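Local coordinates for DNA mismatch repair protein MUTS (Thermus aquaticus, PDB 1EWQ) that binds mismatched DNA and takes part in mismatch repair, probably in the recognition step, with a weak ATPase activity, at residues D270-V275 with S290-P295; E169-R174 with A255-L260; A531-V536 with V605-P610; A597-L602 with A614-F619; Y540-P545 with V560-T565. All coordinates share one frame; numbering follows the deposited sequence.

Contact 1: residues D270-V275 with S290-P295; sequences DTLFSV and SWLRHP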
# COMPACT_ATOMS: atom_id res chain seq x y z
N ASP C 270 12.99 -7.48 11.54
CA ASP C 270 12.57 -8.85 11.80
C ASP C 270 11.65 -9.00 13.01
O ASP C 270 11.43 -8.06 13.77
CB ASP C 270 13.79 -9.75 12.01
CG ASP C 270 14.66 -9.89 10.77
OD1 ASP C 270 14.13 -10.29 9.71
OD2 ASP C 270 15.87 -9.60 10.86
N THR C 271 11.16 -10.21 13.18
CA THR C 271 10.26 -10.56 14.27
C THR C 271 10.84 -11.75 15.04
O THR C 271 11.68 -12.49 14.51
CB THR C 271 8.88 -10.94 13.67
OG1 THR C 271 8.07 -9.77 13.54
CG2 THR C 271 8.18 -11.94 14.51
N LEU C 272 10.43 -11.93 16.30
CA LEU C 272 10.93 -13.06 17.07
C LEU C 272 10.51 -14.33 16.34
O LEU C 272 11.27 -15.30 16.25
CB LEU C 272 10.34 -13.09 18.47
CG LEU C 272 10.70 -14.37 19.23
CD1 LEU C 272 12.21 -14.40 19.49
CD2 LEU C 272 9.94 -14.47 20.54
N PHE C 273 9.28 -14.31 15.83
CA PHE C 273 8.72 -15.45 15.14
C PHE C 273 9.45 -15.74 13.83
O PHE C 273 9.67 -16.90 13.50
CB PHE C 273 7.23 -15.21 14.87
CG PHE C 273 6.50 -16.44 14.38
CD1 PHE C 273 6.64 -17.66 15.03
CD2 PHE C 273 5.64 -16.36 13.29
CE1 PHE C 273 5.94 -18.78 14.61
CE2 PHE C 273 4.93 -17.48 12.86
CZ PHE C 273 5.09 -18.70 13.52
N SER C 274 9.83 -14.70 13.10
CA SER C 274 10.54 -14.91 11.84
C SER C 274 11.92 -15.51 12.09
O SER C 274 12.42 -16.28 11.29
CB SER C 274 10.66 -13.60 11.05
OG SER C 274 11.61 -12.74 11.63
N VAL C 275 12.53 -15.14 13.22
CA VAL C 275 13.85 -15.64 13.57
C VAL C 275 13.77 -17.06 14.12
O VAL C 275 14.57 -17.92 13.76
CB VAL C 275 14.52 -14.75 14.66
CG1 VAL C 275 15.77 -15.45 15.21
CG2 VAL C 275 14.88 -13.41 14.08
N SER C 290 1.13 -21.14 18.02
CA SER C 290 0.19 -21.39 19.10
C SER C 290 0.91 -21.41 20.45
O SER C 290 0.39 -20.92 21.46
CB SER C 290 -0.52 -22.72 18.87
OG SER C 290 -1.54 -22.90 19.83
N TRP C 291 2.12 -21.99 20.46
CA TRP C 291 2.94 -22.09 21.66
C TRP C 291 3.42 -20.70 22.06
O TRP C 291 3.43 -20.36 23.24
CB TRP C 291 4.13 -23.02 21.44
CG TRP C 291 3.76 -24.49 21.38
CD1 TRP C 291 2.50 -25.03 21.41
CD2 TRP C 291 4.67 -25.60 21.30
NE1 TRP C 291 2.57 -26.40 21.35
CE2 TRP C 291 3.89 -26.78 21.28
CE3 TRP C 291 6.07 -25.71 21.24
CZ2 TRP C 291 4.45 -28.06 21.20
CZ3 TRP C 291 6.64 -26.99 21.16
CH2 TRP C 291 5.83 -28.14 21.14
N LEU C 292 3.83 -19.90 21.08
CA LEU C 292 4.28 -18.54 21.37
C LEU C 292 3.10 -17.68 21.86
O LEU C 292 3.27 -16.83 22.72
CB LEU C 292 4.91 -17.91 20.13
CG LEU C 292 6.37 -18.28 19.82
CD1 LEU C 292 6.73 -17.76 18.43
CD2 LEU C 292 7.30 -17.68 20.87
N ARG C 293 1.91 -17.92 21.31
CA ARG C 293 0.73 -17.15 21.70
C ARG C 293 0.43 -17.34 23.20
O ARG C 293 0.07 -16.40 23.90
CB ARG C 293 -0.51 -17.59 20.89
CG ARG C 293 -1.47 -16.46 20.54
CD ARG C 293 -2.89 -16.96 20.25
NE ARG C 293 -2.96 -18.06 19.29
CZ ARG C 293 -2.45 -18.02 18.06
NH1 ARG C 293 -1.83 -16.92 17.65
NH2 ARG C 293 -2.60 -19.05 17.25
N HIS C 294 0.59 -18.58 23.67
CA HIS C 294 0.33 -18.91 25.07
C HIS C 294 1.46 -19.73 25.70
O HIS C 294 1.39 -20.96 25.74
CB HIS C 294 -0.97 -19.71 25.19
CG HIS C 294 -2.18 -18.95 24.77
ND1 HIS C 294 -2.90 -18.16 25.64
CD2 HIS C 294 -2.79 -18.83 23.57
CE1 HIS C 294 -3.90 -17.58 24.99
NE2 HIS C 294 -3.85 -17.97 23.73
N PRO C 295 2.52 -19.06 26.19
CA PRO C 295 3.63 -19.79 26.82
C PRO C 295 3.08 -20.50 28.05
O PRO C 295 2.16 -20.01 28.70
CB PRO C 295 4.62 -18.67 27.20
CG PRO C 295 4.31 -17.57 26.19
CD PRO C 295 2.80 -17.62 26.10
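Leu292 meets Leu272 and Phe273 in a small, wholly apolar contact between two helices that follow each other in the chain. It is buried inside the part of MutS that matches the domain III family. Leu292 sits near the end of helix 282-293, and its partners form the first turn of helix 272-276. The backbones stay well apart, with 8.3 Å between Phe273 CA and Leu292 CA, so the side chains alone bridge the gap. Leu292 divides its two methyl groups between the partners. CD1 comes obliquely to the Phe273 ring, 3.4 Å from Phe273 CD1 and 4.0 Å from Phe273 CE1. CD2 lies 4.2 Å from Leu272 CD2, a looser touch. The Phe273 side chain turns with CG opposite the backbone N (chi1 -169°), which brings the CD1 side of the ring to the leucine. Helix 272-276 and helix 282-293 are joined by a short link, and this contact packs them together; Phe273 also rests on Arg285, Leu288 and Gln289 of the second. At the start of helix 272-276, Thr271 O accepts from Val275 N at 3.1 Å and from Ser274 OG at 2.9 Å, both from the same face of the carbonyl. Leu272 also packs on Leu598, Leu601 and Leu602 of helix 589-603, in the ATPase part of the chain.

Contact 2: residues E169-R174 with A255-L260; sequences ELFRHR and ATLRAL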
# COMPACT_ATOMS: atom_id res chain seq x y z
N GLU C 169 -6.87 -10.92 24.54
CA GLU C 169 -7.07 -12.27 24.04
C GLU C 169 -7.31 -12.23 22.55
O GLU C 169 -6.84 -13.09 21.81
CB GLU C 169 -8.27 -12.95 24.71
CG GLU C 169 -7.92 -13.89 25.84
CD GLU C 169 -6.84 -14.90 25.47
OE1 GLU C 169 -7.07 -15.80 24.65
OE2 GLU C 169 -5.74 -14.78 26.03
N LEU C 170 -8.06 -11.23 22.11
CA LEU C 170 -8.38 -11.07 20.70
C LEU C 170 -7.10 -10.76 19.92
O LEU C 170 -6.82 -11.38 18.90
CB LEU C 170 -9.41 -9.95 20.53
CG LEU C 170 -10.11 -9.70 19.17
CD1 LEU C 170 -9.08 -9.36 18.13
CD2 LEU C 170 -10.89 -10.92 18.76
N PHE C 171 -6.31 -9.81 20.41
CA PHE C 171 -5.08 -9.44 19.72
C PHE C 171 -4.07 -10.57 19.53
O PHE C 171 -3.52 -10.74 18.44
CB PHE C 171 -4.38 -8.29 20.43
CG PHE C 171 -3.19 -7.79 19.70
CD1 PHE C 171 -3.35 -6.84 18.69
CD2 PHE C 171 -1.93 -8.29 19.96
CE1 PHE C 171 -2.25 -6.41 17.96
CE2 PHE C 171 -0.82 -7.86 19.23
CZ PHE C 171 -0.99 -6.92 18.23
N ARG C 172 -3.81 -11.35 20.57
CA ARG C 172 -2.85 -12.43 20.43
C ARG C 172 -3.26 -13.44 19.35
O ARG C 172 -2.44 -14.20 18.86
CB ARG C 172 -2.60 -13.15 21.78
CG ARG C 172 -3.83 -13.26 22.68
CD ARG C 172 -3.72 -14.28 23.83
NE ARG C 172 -2.38 -14.47 24.40
CZ ARG C 172 -2.16 -14.86 25.66
NH1 ARG C 172 -3.19 -15.08 26.48
NH2 ARG C 172 -0.92 -15.06 26.11
N HIS C 173 -4.54 -13.46 18.98
CA HIS C 173 -5.00 -14.39 17.94
C HIS C 173 -5.03 -13.77 16.56
O HIS C 173 -5.11 -14.49 15.57
CB HIS C 173 -6.39 -14.92 18.28
CG HIS C 173 -6.42 -15.87 19.44
ND1 HIS C 173 -6.19 -17.22 19.31
CD2 HIS C 173 -6.59 -15.64 20.76
CE1 HIS C 173 -6.24 -17.79 20.50
NE2 HIS C 173 -6.48 -16.85 21.40
N ARG C 174 -4.95 -12.45 16.49
CA ARG C 174 -4.97 -11.74 15.22
C ARG C 174 -6.01 -12.34 14.27
O ARG C 174 -5.66 -12.85 13.20
CB ARG C 174 -3.57 -11.75 14.59
CG ARG C 174 -2.54 -10.85 15.34
CD ARG C 174 -2.94 -9.36 15.31
NE ARG C 174 -4.28 -9.15 15.86
CZ ARG C 174 -5.01 -8.04 15.72
NH1 ARG C 174 -4.54 -6.99 15.04
NH2 ARG C 174 -6.23 -8.00 16.23
N ALA C 255 0.24 -4.71 24.29
CA ALA C 255 1.35 -3.77 24.41
C ALA C 255 2.69 -4.51 24.41
O ALA C 255 3.65 -4.07 23.79
CB ALA C 255 1.20 -2.94 25.68
N THR C 256 2.72 -5.63 25.11
CA THR C 256 3.92 -6.45 25.22
C THR C 256 4.26 -7.14 23.90
O THR C 256 5.41 -7.09 23.45
CB THR C 256 3.73 -7.54 26.30
OG1 THR C 256 3.64 -6.91 27.58
CG2 THR C 256 4.88 -8.53 26.28
N LEU C 257 3.27 -7.79 23.30
CA LEU C 257 3.50 -8.47 22.03
C LEU C 257 4.02 -7.47 21.01
O LEU C 257 4.88 -7.82 20.20
CB LEU C 257 2.20 -9.11 21.52
CG LEU C 257 1.75 -10.37 22.28
CD1 LEU C 257 0.43 -10.84 21.75
CD2 LEU C 257 2.81 -11.45 22.14
N ARG C 258 3.52 -6.24 21.05
CA ARG C 258 3.95 -5.18 20.14
C ARG C 258 5.34 -4.65 20.49
O ARG C 258 6.19 -4.50 19.60
CB ARG C 258 2.97 -4.00 20.14
CG ARG C 258 1.67 -4.22 19.37
CD ARG C 258 0.77 -2.98 19.44
NE ARG C 258 -0.41 -3.08 18.58
CZ ARG C 258 -0.37 -3.09 17.25
NH1 ARG C 258 0.79 -3.00 16.62
NH2 ARG C 258 -1.49 -3.17 16.54
N ALA C 259 5.57 -4.36 21.77
CA ALA C 259 6.86 -3.83 22.19
C ALA C 259 7.99 -4.84 22.00
O ALA C 259 9.13 -4.46 21.77
CB ALA C 259 6.81 -3.37 23.66
N LEU C 260 7.67 -6.12 22.11
CA LEU C 260 8.66 -7.19 21.94
C LEU C 260 8.73 -7.69 20.50
O LEU C 260 9.54 -8.57 20.18
CB LEU C 260 8.32 -8.36 22.87
CG LEU C 260 9.02 -8.51 24.23
CD1 LEU C 260 9.57 -7.17 24.74
CD2 LEU C 260 8.04 -9.14 25.20
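Phe171, Leu257 and Arg258 carry this contact between helix 163-173 and helix 254-259. The short helical segments run in roughly the same direction, 31° apart, with their axes 10.6 Å from each other at closest. Phe171 points at the other helix, its CG opposite the backbone N (chi1 -175°). Leu257 slides past it in the opposite sense and puts CD1 at the ring edge, near the ring plane, 3.9 Å from Phe171 CD2. The same methyl also touches the base of the next side chain, with Leu257 CD1 3.8 Å from Arg172 CB. The Arg258 side chain runs about at right angles to that of Phe171. Phe171 lies over one face of its guanidinium, and Arg258 NH2 is 3.6 Å from Phe171 CE1. The ring and guanidinium planes are 44° apart, so this is not a flat stack. Arg258 NE forms a salt bridge with Glu254, which helps to hold the group beside the ring. Arg174 CD rests over one face of Phe171. Behind the contact, Arg172 NH1 makes a salt bridge to Glu169 OE2 at 2.6 Å, in the guanidinium plane. The contact thus joins the domain II and domain III family regions. Helix 163-173 packs against strands 143-149 and 154-160 on the domain II side, while Leu260, at the end of the other segment, touches helix 589-603.

Contact 3: residues A531-V536 with V605-P610; sequences AALAEV and VGSFVP
A water joins the two backbones beside Leu533, at a place where the segments share no direct polar bond. It donates to Leu533 O at 2.6 Å and accepts from Phe608 N at 3.1 Å. Next to it Leu533 fits against the loop 605-610 with both methyl groups. Leu533 CD2 is 4.0 Å from Ser607 OG and equally near Ser607 CB, while Leu533 CD1 is 4.1 Å from Gly606 O. The loop opens with the Schellman motif that ends helix 589-603: Gly606, with positive phi, is its C-prime residue, and Ser607 N bonds back to Leu602 O. Helix 514-540, which bears Leu533, thus packs on the exit of an ATPase-domain helix. Ser607 turns its OG opposite the backbone N (chi1 166°), where it donates to Phe608 O at 2.7 Å on a lone pair in the carbonyl plane. Cutting Leu533 back to alanine would probably leave Ser607 and the Gly606 carbonyl without their apolar cover. Phe608 packs on Leu306 and Val309 of helix 299-314.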
# COMPACT_ATOMS: atom_id res chain seq x y z
N ALA C 531 12.27 -30.32 16.00
CA ALA C 531 13.43 -30.35 15.12
C ALA C 531 13.80 -28.93 14.69
O ALA C 531 14.98 -28.58 14.58
CB ALA C 531 13.15 -31.22 13.89
N ALA C 532 12.78 -28.10 14.48
CA ALA C 532 12.99 -26.71 14.08
C ALA C 532 13.65 -25.87 15.18
O ALA C 532 14.54 -25.07 14.90
CB ALA C 532 11.66 -26.08 13.68
N LEU C 533 13.20 -26.06 16.41
CA LEU C 533 13.77 -25.31 17.52
C LEU C 533 15.20 -25.78 17.76
O LEU C 533 16.05 -25.00 18.19
CB LEU C 533 12.94 -25.50 18.80
CG LEU C 533 11.53 -24.89 18.76
CD1 LEU C 533 10.76 -25.23 20.03
CD2 LEU C 533 11.64 -23.38 18.62
N ALA C 534 15.46 -27.06 17.47
CA ALA C 534 16.81 -27.60 17.63
C ALA C 534 17.69 -27.00 16.56
O ALA C 534 18.84 -26.65 16.81
CB ALA C 534 16.81 -29.13 17.51
N GLU C 535 17.14 -26.87 15.35
CA GLU C 535 17.84 -26.30 14.22
C GLU C 535 18.31 -24.88 14.54
O GLU C 535 19.47 -24.53 14.32
CB GLU C 535 16.92 -26.25 13.00
CG GLU C 535 17.62 -26.14 11.67
CD GLU C 535 18.34 -27.43 11.28
OE1 GLU C 535 18.08 -28.47 11.92
OE2 GLU C 535 19.16 -27.41 10.34
N VAL C 536 17.39 -24.06 15.06
CA VAL C 536 17.69 -22.69 15.42
C VAL C 536 18.74 -22.66 16.53
O VAL C 536 19.67 -21.86 16.50
CB VAL C 536 16.42 -21.95 15.92
CG1 VAL C 536 16.80 -20.66 16.65
CG2 VAL C 536 15.51 -21.63 14.76
N VAL C 605 8.31 -21.49 26.23
CA VAL C 605 7.72 -22.02 25.03
C VAL C 605 8.40 -23.38 24.81
O VAL C 605 7.95 -24.21 24.01
CB VAL C 605 7.94 -21.02 23.85
CG1 VAL C 605 8.61 -21.69 22.66
CG2 VAL C 605 6.61 -20.41 23.48
N GLY C 606 9.47 -23.62 25.56
CA GLY C 606 10.18 -24.88 25.46
C GLY C 606 11.32 -24.83 24.47
O GLY C 606 11.76 -25.86 23.96
N SER C 607 11.78 -23.62 24.18
CA SER C 607 12.87 -23.41 23.25
C SER C 607 14.16 -23.12 24.00
O SER C 607 14.13 -22.65 25.14
CB SER C 607 12.54 -22.22 22.35
OG SER C 607 13.67 -21.76 21.63
N PHE C 608 15.29 -23.41 23.37
CA PHE C 608 16.59 -23.09 23.96
C PHE C 608 16.63 -21.56 23.87
O PHE C 608 15.84 -20.97 23.12
CB PHE C 608 17.72 -23.70 23.14
CG PHE C 608 18.03 -25.14 23.48
CD1 PHE C 608 17.03 -26.01 23.89
CD2 PHE C 608 19.34 -25.62 23.38
CE1 PHE C 608 17.32 -27.34 24.18
CE2 PHE C 608 19.64 -26.95 23.67
CZ PHE C 608 18.63 -27.82 24.07
N VAL C 609 17.55 -20.91 24.57
CA VAL C 609 17.60 -19.45 24.55
C VAL C 609 18.99 -18.90 24.21
O VAL C 609 19.99 -19.62 24.32
CB VAL C 609 17.15 -18.88 25.92
CG1 VAL C 609 15.74 -19.41 26.27
CG2 VAL C 609 18.14 -19.29 27.01
N PRO C 610 19.06 -17.63 23.79
CA PRO C 610 20.33 -16.98 23.43
C PRO C 610 21.16 -16.53 24.63
O PRO C 610 21.05 -15.39 25.07
CB PRO C 610 19.88 -15.80 22.56
CG PRO C 610 18.56 -15.43 23.19
CD PRO C 610 17.92 -16.78 23.39
O HOH W 1 15.67 -23.60 20.31

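Contact 4: residues A597-L602 with A614-F619; sequences ALIALL and AHLPLF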
# COMPACT_ATOMS: atom_id res chain seq x y z
N ALA C 597 13.04 -10.26 28.42
CA ALA C 597 11.70 -10.75 28.18
C ALA C 597 11.70 -11.85 27.12
O ALA C 597 11.00 -12.86 27.24
CB ALA C 597 10.79 -9.61 27.74
N LEU C 598 12.50 -11.67 26.07
CA LEU C 598 12.54 -12.67 25.01
C LEU C 598 13.14 -13.99 25.48
O LEU C 598 12.63 -15.06 25.13
CB LEU C 598 13.29 -12.13 23.79
CG LEU C 598 12.51 -11.00 23.09
CD1 LEU C 598 13.37 -10.37 22.00
CD2 LEU C 598 11.21 -11.56 22.53
N ILE C 599 14.20 -13.93 26.27
CA ILE C 599 14.81 -15.16 26.77
C ILE C 599 13.77 -15.93 27.60
O ILE C 599 13.63 -17.15 27.46
CB ILE C 599 16.05 -14.84 27.63
CG1 ILE C 599 17.18 -14.35 26.72
CG2 ILE C 599 16.48 -16.07 28.43
CD1 ILE C 599 18.36 -13.76 27.48
N ALA C 600 13.06 -15.20 28.46
CA ALA C 600 12.02 -15.78 29.32
C ALA C 600 10.88 -16.33 28.45
O ALA C 600 10.35 -17.41 28.71
CB ALA C 600 11.47 -14.73 30.27
N LEU C 601 10.53 -15.58 27.41
CA LEU C 601 9.46 -16.00 26.51
C LEU C 601 9.83 -17.31 25.81
O LEU C 601 9.02 -18.23 25.73
CB LEU C 601 9.21 -14.93 25.46
CG LEU C 601 8.19 -15.21 24.35
CD1 LEU C 601 6.94 -15.90 24.91
CD2 LEU C 601 7.82 -13.89 23.68
N LEU C 602 11.07 -17.37 25.32
CA LEU C 602 11.55 -18.56 24.62
C LEU C 602 11.59 -19.78 25.55
O LEU C 602 11.20 -20.88 25.16
CB LEU C 602 12.93 -18.30 24.02
CG LEU C 602 12.99 -17.32 22.84
CD1 LEU C 602 14.45 -17.04 22.45
CD2 LEU C 602 12.23 -17.89 21.66
N ALA C 614 21.36 -20.03 31.38
CA ALA C 614 20.19 -19.30 31.79
C ALA C 614 19.41 -20.10 32.80
O ALA C 614 19.05 -21.25 32.56
CB ALA C 614 19.32 -18.97 30.57
N HIS C 615 19.20 -19.49 33.96
CA HIS C 615 18.43 -20.07 35.05
C HIS C 615 17.25 -19.13 35.08
O HIS C 615 17.43 -17.92 35.21
CB HIS C 615 19.23 -20.03 36.35
CG HIS C 615 20.30 -21.08 36.44
ND1 HIS C 615 20.06 -22.35 36.91
CD2 HIS C 615 21.61 -21.06 36.07
CE1 HIS C 615 21.16 -23.07 36.83
NE2 HIS C 615 22.12 -22.31 36.33
N LEU C 616 16.04 -19.66 34.94
CA LEU C 616 14.86 -18.82 34.89
C LEU C 616 13.66 -19.27 35.71
O LEU C 616 13.43 -20.46 35.88
CB LEU C 616 14.40 -18.68 33.44
CG LEU C 616 15.42 -18.11 32.44
CD1 LEU C 616 14.99 -18.47 31.03
CD2 LEU C 616 15.54 -16.60 32.62
N PRO C 617 12.89 -18.30 36.23
CA PRO C 617 11.70 -18.65 37.01
C PRO C 617 10.54 -18.77 36.01
O PRO C 617 10.69 -18.45 34.82
CB PRO C 617 11.54 -17.46 37.95
CG PRO C 617 12.03 -16.32 37.12
CD PRO C 617 13.25 -16.88 36.41
N LEU C 618 9.39 -19.25 36.47
CA LEU C 618 8.26 -19.36 35.57
C LEU C 618 7.37 -18.14 35.80
O LEU C 618 6.62 -18.07 36.77
CB LEU C 618 7.50 -20.65 35.86
CG LEU C 618 8.32 -21.90 35.53
CD1 LEU C 618 7.71 -23.15 36.16
CD2 LEU C 618 8.41 -22.02 34.02
N PHE C 619 7.49 -17.16 34.91
CA PHE C 619 6.70 -15.93 35.02
C PHE C 619 5.24 -16.17 34.63
O PHE C 619 4.96 -16.99 33.75
CB PHE C 619 7.30 -14.83 34.13
CG PHE C 619 8.73 -14.49 34.46
CD1 PHE C 619 9.78 -14.96 33.68
CD2 PHE C 619 9.03 -13.68 35.56
CE1 PHE C 619 11.11 -14.63 33.99
CE2 PHE C 619 10.35 -13.35 35.87
CZ PHE C 619 11.39 -13.83 35.08
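Ile599 and Ala600 face Leu616 and Phe619 where helix 589-603 packs on strand 613-616 and the turn after it. This is the P-loop NTPase part of MutS: the helix is the one that follows the predicted Walker A loop. The strand belongs to a separate mixed sheet with strands 546-547, 551-556 and 570-574. The contact is apolar throughout and buried. Between aliphatic groups, Leu616 CD1 meets Ile599 CG2 at 3.8 Å, and the two side chains cross at about a right angle. The same Leu616 methyl lies 4.4 Å from Ala600 CA, over the helix backbone. Ile599 sends CG2 to Leu616 because that branch stands opposite the backbone N, while CG1 is opposite the carbonyl carbon (chi1 -71°). The aromatic contact is made by Phe619, whose ring also meets Tyr690 edge-to-face. The small Ala600 lets the ring come close to the helix, where its CB touches the CD1-CE1 side obliquely. Ala600 CB is 3.7 Å from Phe619 CE1.

Contact 5: residues Y540-P545 with V560-T565; sequences YGYVRP and VVERRT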
# COMPACT_ATOMS: atom_id res chain seq x y z
N TYR C 540 22.33 -20.74 15.88
CA TYR C 540 22.59 -19.47 16.55
C TYR C 540 23.26 -19.64 17.90
O TYR C 540 23.47 -18.66 18.61
CB TYR C 540 21.28 -18.69 16.69
CG TYR C 540 20.60 -18.43 15.37
CD1 TYR C 540 19.21 -18.59 15.23
CD2 TYR C 540 21.33 -18.04 14.24
CE1 TYR C 540 18.58 -18.37 13.99
CE2 TYR C 540 20.71 -17.82 13.01
CZ TYR C 540 19.34 -17.98 12.89
OH TYR C 540 18.74 -17.78 11.67
N GLY C 541 23.59 -20.87 18.25
CA GLY C 541 24.24 -21.14 19.52
C GLY C 541 23.42 -20.79 20.75
O GLY C 541 23.83 -19.92 21.54
N TYR C 542 22.27 -21.45 20.92
CA TYR C 542 21.38 -21.25 22.07
C TYR C 542 21.61 -22.37 23.07
O TYR C 542 22.12 -23.44 22.71
CB TYR C 542 19.90 -21.29 21.67
CG TYR C 542 19.39 -20.15 20.83
CD1 TYR C 542 20.20 -19.06 20.49
CD2 TYR C 542 18.07 -20.16 20.38
CE1 TYR C 542 19.70 -18.00 19.72
CE2 TYR C 542 17.56 -19.11 19.61
CZ TYR C 542 18.38 -18.04 19.29
OH TYR C 542 17.86 -17.02 18.54
N VAL C 543 21.21 -22.16 24.32
CA VAL C 543 21.39 -23.20 25.32
C VAL C 543 20.11 -23.54 26.05
O VAL C 543 19.16 -22.75 26.08
CB VAL C 543 22.46 -22.78 26.34
CG1 VAL C 543 23.76 -22.45 25.60
CG2 VAL C 543 21.99 -21.58 27.14
N ARG C 544 20.07 -24.73 26.64
CA ARG C 544 18.90 -25.16 27.39
C ARG C 544 18.83 -24.43 28.72
O ARG C 544 19.80 -24.45 29.49
CB ARG C 544 18.92 -26.68 27.64
CG ARG C 544 17.75 -27.15 28.50
CD ARG C 544 17.66 -28.67 28.58
NE ARG C 544 16.55 -29.11 29.43
CZ ARG C 544 15.94 -30.28 29.32
NH1 ARG C 544 16.31 -31.14 28.39
NH2 ARG C 544 14.94 -30.58 30.14
N PRO C 545 17.70 -23.76 29.00
CA PRO C 545 17.47 -23.02 30.24
C PRO C 545 17.04 -23.93 31.39
O PRO C 545 16.43 -24.97 31.18
CB PRO C 545 16.36 -22.05 29.85
CG PRO C 545 15.53 -22.90 28.93
CD PRO C 545 16.60 -23.51 28.05
N VAL C 560 16.84 -11.29 18.26
CA VAL C 560 16.53 -10.67 16.98
C VAL C 560 17.58 -9.66 16.55
O VAL C 560 18.04 -9.68 15.41
CB VAL C 560 15.15 -10.00 17.01
CG1 VAL C 560 14.86 -9.36 15.66
CG2 VAL C 560 14.08 -11.03 17.35
N VAL C 561 17.97 -8.77 17.46
CA VAL C 561 18.97 -7.76 17.18
C VAL C 561 20.30 -8.40 16.76
O VAL C 561 20.90 -8.00 15.77
CB VAL C 561 19.23 -6.86 18.41
CG1 VAL C 561 20.40 -5.92 18.15
CG2 VAL C 561 17.97 -6.06 18.73
N GLU C 562 20.75 -9.40 17.52
CA GLU C 562 22.01 -10.06 17.20
C GLU C 562 21.98 -10.68 15.81
O GLU C 562 23.03 -11.00 15.25
CB GLU C 562 22.33 -11.15 18.22
CG GLU C 562 21.45 -12.40 18.13
CD GLU C 562 22.00 -13.55 18.97
OE1 GLU C 562 21.35 -14.63 19.03
OE2 GLU C 562 23.08 -13.38 19.57
N ARG C 563 20.79 -10.85 15.25
CA ARG C 563 20.63 -11.45 13.93
C ARG C 563 21.10 -10.52 12.79
O ARG C 563 21.43 -10.99 11.70
CB ARG C 563 19.16 -11.84 13.73
CG ARG C 563 18.90 -13.22 13.12
CD ARG C 563 19.56 -14.33 13.92
NE ARG C 563 20.96 -14.48 13.55
CZ ARG C 563 21.94 -14.75 14.41
NH1 ARG C 563 21.66 -14.90 15.70
NH2 ARG C 563 23.19 -14.87 13.99
N ARG C 564 21.14 -9.21 13.04
CA ARG C 564 21.56 -8.25 12.01
C ARG C 564 22.71 -7.33 12.43
O ARG C 564 23.03 -6.38 11.72
CB ARG C 564 20.38 -7.38 11.58
CG ARG C 564 19.31 -8.08 10.76
CD ARG C 564 19.79 -8.44 9.36
NE ARG C 564 18.76 -9.13 8.59
CZ ARG C 564 18.31 -10.36 8.86
NH1 ARG C 564 18.79 -11.03 9.90
NH2 ARG C 564 17.38 -10.91 8.09
N THR C 565 23.33 -7.59 13.58
CA THR C 565 24.43 -6.75 14.07
C THR C 565 25.27 -7.47 15.11
O THR C 565 24.80 -8.44 15.72
CB THR C 565 23.90 -5.46 14.72
OG1 THR C 565 22.96 -4.83 13.84
CG2 THR C 565 25.04 -4.49 14.99
O HOH W 2 19.16 -15.21 17.33
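Tyr540 and Arg563 come 8.7 Å apart, CA to CA, where the end of helix 514-540 turns through Gly541 (positive phi) beside the loop 560-565, whose residues 560-563 turn like a helix but lack its full bonding pattern. Their side chains bridge that distance. The Arg563 guanidinium lies flat on one face of the Tyr540 ring, centres 4.0 Å apart and planes at 17°, a cation-pi stack. Arg563 CZ is 3.4 Å from Tyr540 CD2. The arginine chain bends at chi2 (56°) and again at chi3, laying CD over the same ring face in a CH-pi contact, 3.9 Å from Arg563 CD to the Tyr540 ring centroid. A second aromatic, Tyr542, meets Glu562 at its edge: Tyr542 CE1 is 3.8 Å from Glu562 OE1, ring and carboxylate nearly coplanar. A water ties the groups together. It accepts from Tyr542 OH at 2.5 Å and from Arg563 NH1 at 3.0 Å, and donates to Glu562 OE1 at 2.8 Å. Glu562 also forms salt bridges with Arg563 and with Arg557, which in turn bonds to the carbonyls of Tyr540 and Gly541. A serine in place of Tyr540 takes away the stacking face, and the guanidinium, still held by the water and Glu562, would probably be less firmly fixed in its tilt. The contact joins the connector from the domain III helix to an ATPase-side loop, and its paired charges probably offset one another at a partly buried site.

Along the chain, contact 2 closes before contact 1 opens, and contact 1 closes before the other three begin. Contacts 3 and 4 alternate their segments, and contact 5 falls between the two segments of contact 3. Helix 589-603 is shared ground: it supplies one segment of contact 4, leads into the loop of contact 3, and is touched by Leu272 of contact 1 and Leu260 of contact 2. Contacts 3 and 5 lie 10 Å apart between centres, linked by a probable hydrogen bond from Val543 N to Val609 O. Contact 2 joins the domain II and III regions, contact 3 joins III to the ATPase region, and contacts 1 and 4 each stay within one region. All lie over 30 Å from the bound DNA.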